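Local coordinates for tryptophan halogenase superfamily (Brevundimonas sp. BAL3, PDB 6FRL), which catalyses flavin-dependent halogenation, preferring bromination over chlorination, as a member of the tryptophan halogenase family, at the interface of chains A and B. Residues are numbered along the deposited sequence; one frame, centred on the assembly and turned at random. Chains: chain A/B, Tryptophan halogenase superfamily.

Contact 1: the interface of chains A and B. Residues chain A 371, 373, 375, 378; chain B 433, 462-463.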
loop_
_atom_site.group_PDB
_atom_site.type_symbol
_atom_site.label_atom_id
_atom_site.label_comp_id
_atom_site.label_asym_id
_atom_site.label_seq_id
_atom_site.Cartn_x
_atom_site.Cartn_y
_atom_site.Cartn_z
ATOM N N ASP A 371 -13.108 -23.225 -0.261
ATOM C CA ASP A 371 -14.039 -24.347 -0.237
ATOM C C ASP A 371 -13.308 -25.668 -0.655
ATOM O O ASP A 371 -12.067 -25.704 -0.836
ATOM C CB ASP A 371 -15.291 -24.041 -1.067
ATOM C CG ASP A 371 -15.023 -24.014 -2.589
ATOM O OD1 ASP A 371 -14.046 -24.604 -3.097
ATOM O OD2 ASP A 371 -15.841 -23.391 -3.277
ATOM N N ARG A 373 -13.212 -27.487 -3.259
ATOM C CA ARG A 373 -12.551 -27.505 -4.583
ATOM C C ARG A 373 -11.119 -26.956 -4.551
ATOM O O ARG A 373 -10.384 -27.184 -5.478
ATOM C CB ARG A 373 -13.358 -26.704 -5.623
ATOM C CG ARG A 373 -14.800 -27.171 -5.817
ATOM C CD ARG A 373 -15.475 -26.585 -7.048
ATOM N NE ARG A 373 -15.311 -25.124 -7.204
ATOM C CZ ARG A 373 -15.912 -24.187 -6.460
ATOM N NH1 ARG A 373 -16.733 -24.525 -5.475
ATOM N NH2 ARG A 373 -15.685 -22.900 -6.704
ATOM N N ALA A 375 -9.586 -24.039 -5.080
ATOM C CA ALA A 375 -9.280 -23.355 -6.336
ATOM C C ALA A 375 -7.839 -22.826 -6.373
ATOM O O ALA A 375 -7.388 -22.146 -5.427
ATOM C CB ALA A 375 -10.262 -22.242 -6.580
ATOM N N ILE A 378 -6.477 -19.200 -5.377
ATOM C CA ILE A 378 -6.457 -18.894 -3.942
ATOM C C ILE A 378 -5.146 -19.378 -3.332
ATOM O O ILE A 378 -4.500 -18.650 -2.589
ATOM C CB ILE A 378 -7.635 -19.564 -3.222
ATOM C CG1 ILE A 378 -8.977 -19.008 -3.733
ATOM C CG2 ILE A 378 -7.532 -19.389 -1.743
ATOM C CD1 ILE A 378 -10.186 -19.769 -3.224
ATOM N N ALA B 433 -12.675 -16.892 -8.588
ATOM C CA ALA B 433 -12.450 -17.985 -7.639
ATOM C C ALA B 433 -12.904 -17.660 -6.239
ATOM O O ALA B 433 -13.344 -18.548 -5.531
ATOM C CB ALA B 433 -10.991 -18.373 -7.596
ATOM N N ASP B 462 -18.040 -17.588 -7.912
ATOM C CA ASP B 462 -18.846 -18.818 -7.730
ATOM C C ASP B 462 -19.204 -18.902 -6.257
ATOM O O ASP B 462 -20.383 -19.026 -5.925
ATOM C CB ASP B 462 -18.104 -20.127 -8.143
ATOM C CG ASP B 462 -16.783 -19.876 -8.939
ATOM O OD1 ASP B 462 -16.851 -19.159 -9.959
ATOM O OD2 ASP B 462 -15.701 -20.401 -8.536
ATOM N N HIS B 463 -18.188 -18.829 -5.391
ATOM C CA HIS B 463 -18.425 -18.705 -3.947
ATOM C C HIS B 463 -17.841 -17.443 -3.305
ATOM O O HIS B 463 -16.655 -17.048 -3.494
ATOM C CB HIS B 463 -18.060 -19.935 -3.102
ATOM C CG HIS B 463 -19.023 -20.166 -1.970
ATOM N ND1 HIS B 463 -18.831 -19.668 -0.697
ATOM C CD2 HIS B 463 -20.214 -20.818 -1.941
ATOM C CE1 HIS B 463 -19.848 -20.023 0.072
ATOM N NE2 HIS B 463 -20.704 -20.713 -0.661
#

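Contact 2: the interface of chains A and B. Residues chain A 430, 433-434, 463; chain B 368-369, 375, 378.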
loop_
_atom_site.group_PDB
_atom_site.type_symbol
_atom_site.label_atom_id
_atom_site.label_comp_id
_atom_site.label_asym_id
_atom_site.label_seq_id
_atom_site.Cartn_x
_atom_site.Cartn_y
_atom_site.Cartn_z
ATOM N N LEU A 430 18.762 4.092 -2.444
ATOM C CA LEU A 430 17.887 5.261 -2.529
ATOM C C LEU A 430 17.914 6.057 -1.234
ATOM O O LEU A 430 17.770 7.270 -1.275
ATOM C CB LEU A 430 16.449 4.885 -2.905
ATOM C CG LEU A 430 15.509 6.049 -3.144
ATOM C CD1 LEU A 430 15.847 6.723 -4.429
ATOM C CD2 LEU A 430 14.075 5.581 -3.205
ATOM N N ALA A 433 21.254 8.106 -1.370
ATOM C CA ALA A 433 21.152 9.089 -2.440
ATOM C C ALA A 433 20.186 10.209 -2.162
ATOM O O ALA A 433 20.405 11.311 -2.620
ATOM C CB ALA A 433 20.743 8.414 -3.748
ATOM N N ARG A 434 19.076 9.925 -1.506
ATOM C CA ARG A 434 17.966 10.893 -1.512
ATOM C C ARG A 434 17.116 10.996 -0.233
ATOM O O ARG A 434 16.288 11.921 -0.127
ATOM C CB ARG A 434 17.104 10.582 -2.738
ATOM C CG ARG A 434 15.961 11.525 -3.087
ATOM C CD ARG A 434 16.358 12.993 -3.148
ATOM N NE ARG A 434 15.208 13.866 -3.355
ATOM C CZ ARG A 434 14.263 14.146 -2.443
ATOM N NH1 ARG A 434 14.296 13.616 -1.233
ATOM N NH2 ARG A 434 13.263 14.983 -2.749
ATOM N N HIS A 463 22.347 14.224 0.337
ATOM C CA HIS A 463 21.372 15.232 -0.098
ATOM C C HIS A 463 19.983 15.066 0.585
ATOM O O HIS A 463 19.339 14.082 0.278
ATOM C CB HIS A 463 21.284 14.958 -1.631
ATOM C CG HIS A 463 20.132 15.591 -2.354
ATOM N ND1 HIS A 463 19.048 14.869 -2.802
ATOM C CD2 HIS A 463 19.923 16.864 -2.757
ATOM C CE1 HIS A 463 18.194 15.676 -3.409
ATOM N NE2 HIS A 463 18.708 16.889 -3.410
ATOM N N LEU B 368 11.123 12.883 -5.250
ATOM C CA LEU B 368 12.450 12.438 -5.674
ATOM C C LEU B 368 13.243 13.562 -6.321
ATOM O O LEU B 368 14.168 13.277 -7.081
ATOM C CB LEU B 368 12.339 11.235 -6.641
ATOM C CG LEU B 368 11.620 9.987 -6.118
ATOM C CD1 LEU B 368 11.279 9.009 -7.236
ATOM C CD2 LEU B 368 12.448 9.282 -5.055
ATOM N N PHE B 369 12.929 14.827 -6.018
ATOM C CA PHE B 369 13.647 15.974 -6.644
ATOM C C PHE B 369 15.156 15.822 -6.527
ATOM O O PHE B 369 15.663 15.538 -5.448
ATOM C CB PHE B 369 13.229 17.355 -6.094
ATOM C CG PHE B 369 13.465 18.492 -7.068
ATOM C CD1 PHE B 369 12.547 18.764 -8.057
ATOM C CD2 PHE B 369 14.603 19.288 -6.982
ATOM C CE1 PHE B 369 12.747 19.800 -8.957
ATOM C CE2 PHE B 369 14.819 20.318 -7.875
ATOM C CZ PHE B 369 13.904 20.576 -8.873
ATOM N N ALA B 375 21.897 11.404 -9.248
ATOM C CA ALA B 375 22.188 10.072 -8.739
ATOM C C ALA B 375 21.279 9.003 -9.364
ATOM O O ALA B 375 20.046 9.133 -9.385
ATOM C CB ALA B 375 22.062 10.066 -7.246
ATOM N N ILE B 378 17.872 7.509 -7.919
ATOM C CA ILE B 378 16.716 8.383 -8.021
ATOM C C ILE B 378 16.026 8.196 -9.356
ATOM O O ILE B 378 14.807 8.041 -9.421
ATOM C CB ILE B 378 17.110 9.872 -7.848
ATOM C CG1 ILE B 378 17.670 10.104 -6.437
ATOM C CG2 ILE B 378 15.891 10.765 -8.058
ATOM C CD1 ILE B 378 18.178 11.505 -6.196
#

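Contact 1: the interface of chains A and B
The guanidinium group of A:Arg373 reaches the carboxylate of B:Asp462 across the interface. The two flat groups do not lie in one plane: they are turned 61° against each other. Contact is made through NH2 of the arginine and OD2 of the aspartate, 3.1 Å apart. This is a salt bridge, but no N-H of NH2 is aimed at OD2, so no hydrogen bond is formed. One face of the guanidinium is met near its rim by OD1 of A:Asp371, in the same chain. The other oxygen of that carboxylate, OD2, pairs with the second terminal nitrogen, NH1, of A:Arg373 in a salt bridge of 2.6 Å. The arginine thus lies between an aspartate of its own chain and one of the partner.

A:Asp371 touches the partner itself, but its main part is to position A:Arg373. OD1 also accepts a hydrogen bond from the backbone N of A:Arg373, 3.0 Å away. A chi1 of 71° tucks CG of A:Asp371 in between the two backbone arms, which turns the carboxylate toward the arginine. The bend of the arginine chain at chi3 (-48°) folds the guanidinium back to the oxygen end of this carboxylate, one face toward OD1. An alanine in place of A:Asp371 would probably leave NH1 of A:Arg373 without its charged mate and the guanidinium free to turn away from B:Asp462.

OD2 of A:Asp371 also lies 4.1 Å from CB of B:His463, but this histidine is poorly ordered. Toward helix 376-402 the contact is apolar and slight. CB of A:Ala375 meets CB of B:Ala433 at 4.1 Å.

In chain A the site is formed by the loop that leads into helix 376-402, with A:Ile378 in its first turn. Chain B supplies the C-terminal end of helix 422-434, through B:Ala433, and the loop that carries B:Asp462 and B:His463.

Contact 2: the interface of chains A and B
B:Ile378 and A:Arg434 carry much of this contact. Their side chains run roughly perpendicular to each other. The methyl CD1 of B:Ile378 touches the aliphatic part of the arginine, 3.7 Å from CB of A:Arg434, and it also lies near CG and CD. CG1 of the isoleucine adds to the same contact. CG1 stands anti to the carbonyl carbon (chi1 -64°), and the extended chi2 carries CD1 out to the arginine stem.

Beyond this apolar stretch the contact turns polar. Where the stem meets the guanidinium, NE of A:Arg434 donates a hydrogen bond to the backbone O of B:Phe369 over 2.7 Å. The bond is moderately bent, at 149° on the hydrogen, and the donor is tilted from the carbonyl plane. B:Phe369 is therefore bound through its main chain, and this bond does not read its aromatic ring. The guanidinium turns an edge toward the carbonyl carbon of B:Phe369. CZ of A:Arg434 also packs 4.1 Å from CA of B:Leu368. One long side chain thus combines packing along its stem with a polar bond at the head of the stem. A:His463 lies close by, with the carbonyl O of B:Phe369 at the edge of its ring, but it is poorly ordered and its part in the contact is doubtful.

Smaller apolar contacts extend the patch away from the arginine. CD1 of A:Leu430 rests 4.1 Å from CA of B:Ile378. The alanine pair of residues 375 and 433 recurs here with the chains exchanged.

Chain A offers the last turns of helix 422-434, where A:Leu430, A:Ala433 and A:Arg434 face the partner. Chain B offers the start of helix 376-402, which carries B:Ile378, and the loop between helices 354-367 and 376-402, which holds B:Leu368, B:Phe369 and B:Ala375.

Contact 1 and contact 2 lie about 45 Å apart, measured between the centres of their C-alpha atoms. They join the same regions with the chains exchanged. In each, the loop before helix 376-402 and its first turn meet the end of helix 422-434 of the other chain. Residues 375, 378, 433 and 463 take part in both. The contacts sample one patch and its two-fold mate, so the arginine-aspartate bridge of contact 1 is expected beside contact 2, and the arginine-carbonyl bond of contact 2 beside contact 1. These distant patches help to join the chains in the deposited assembly, which may not be the biological one.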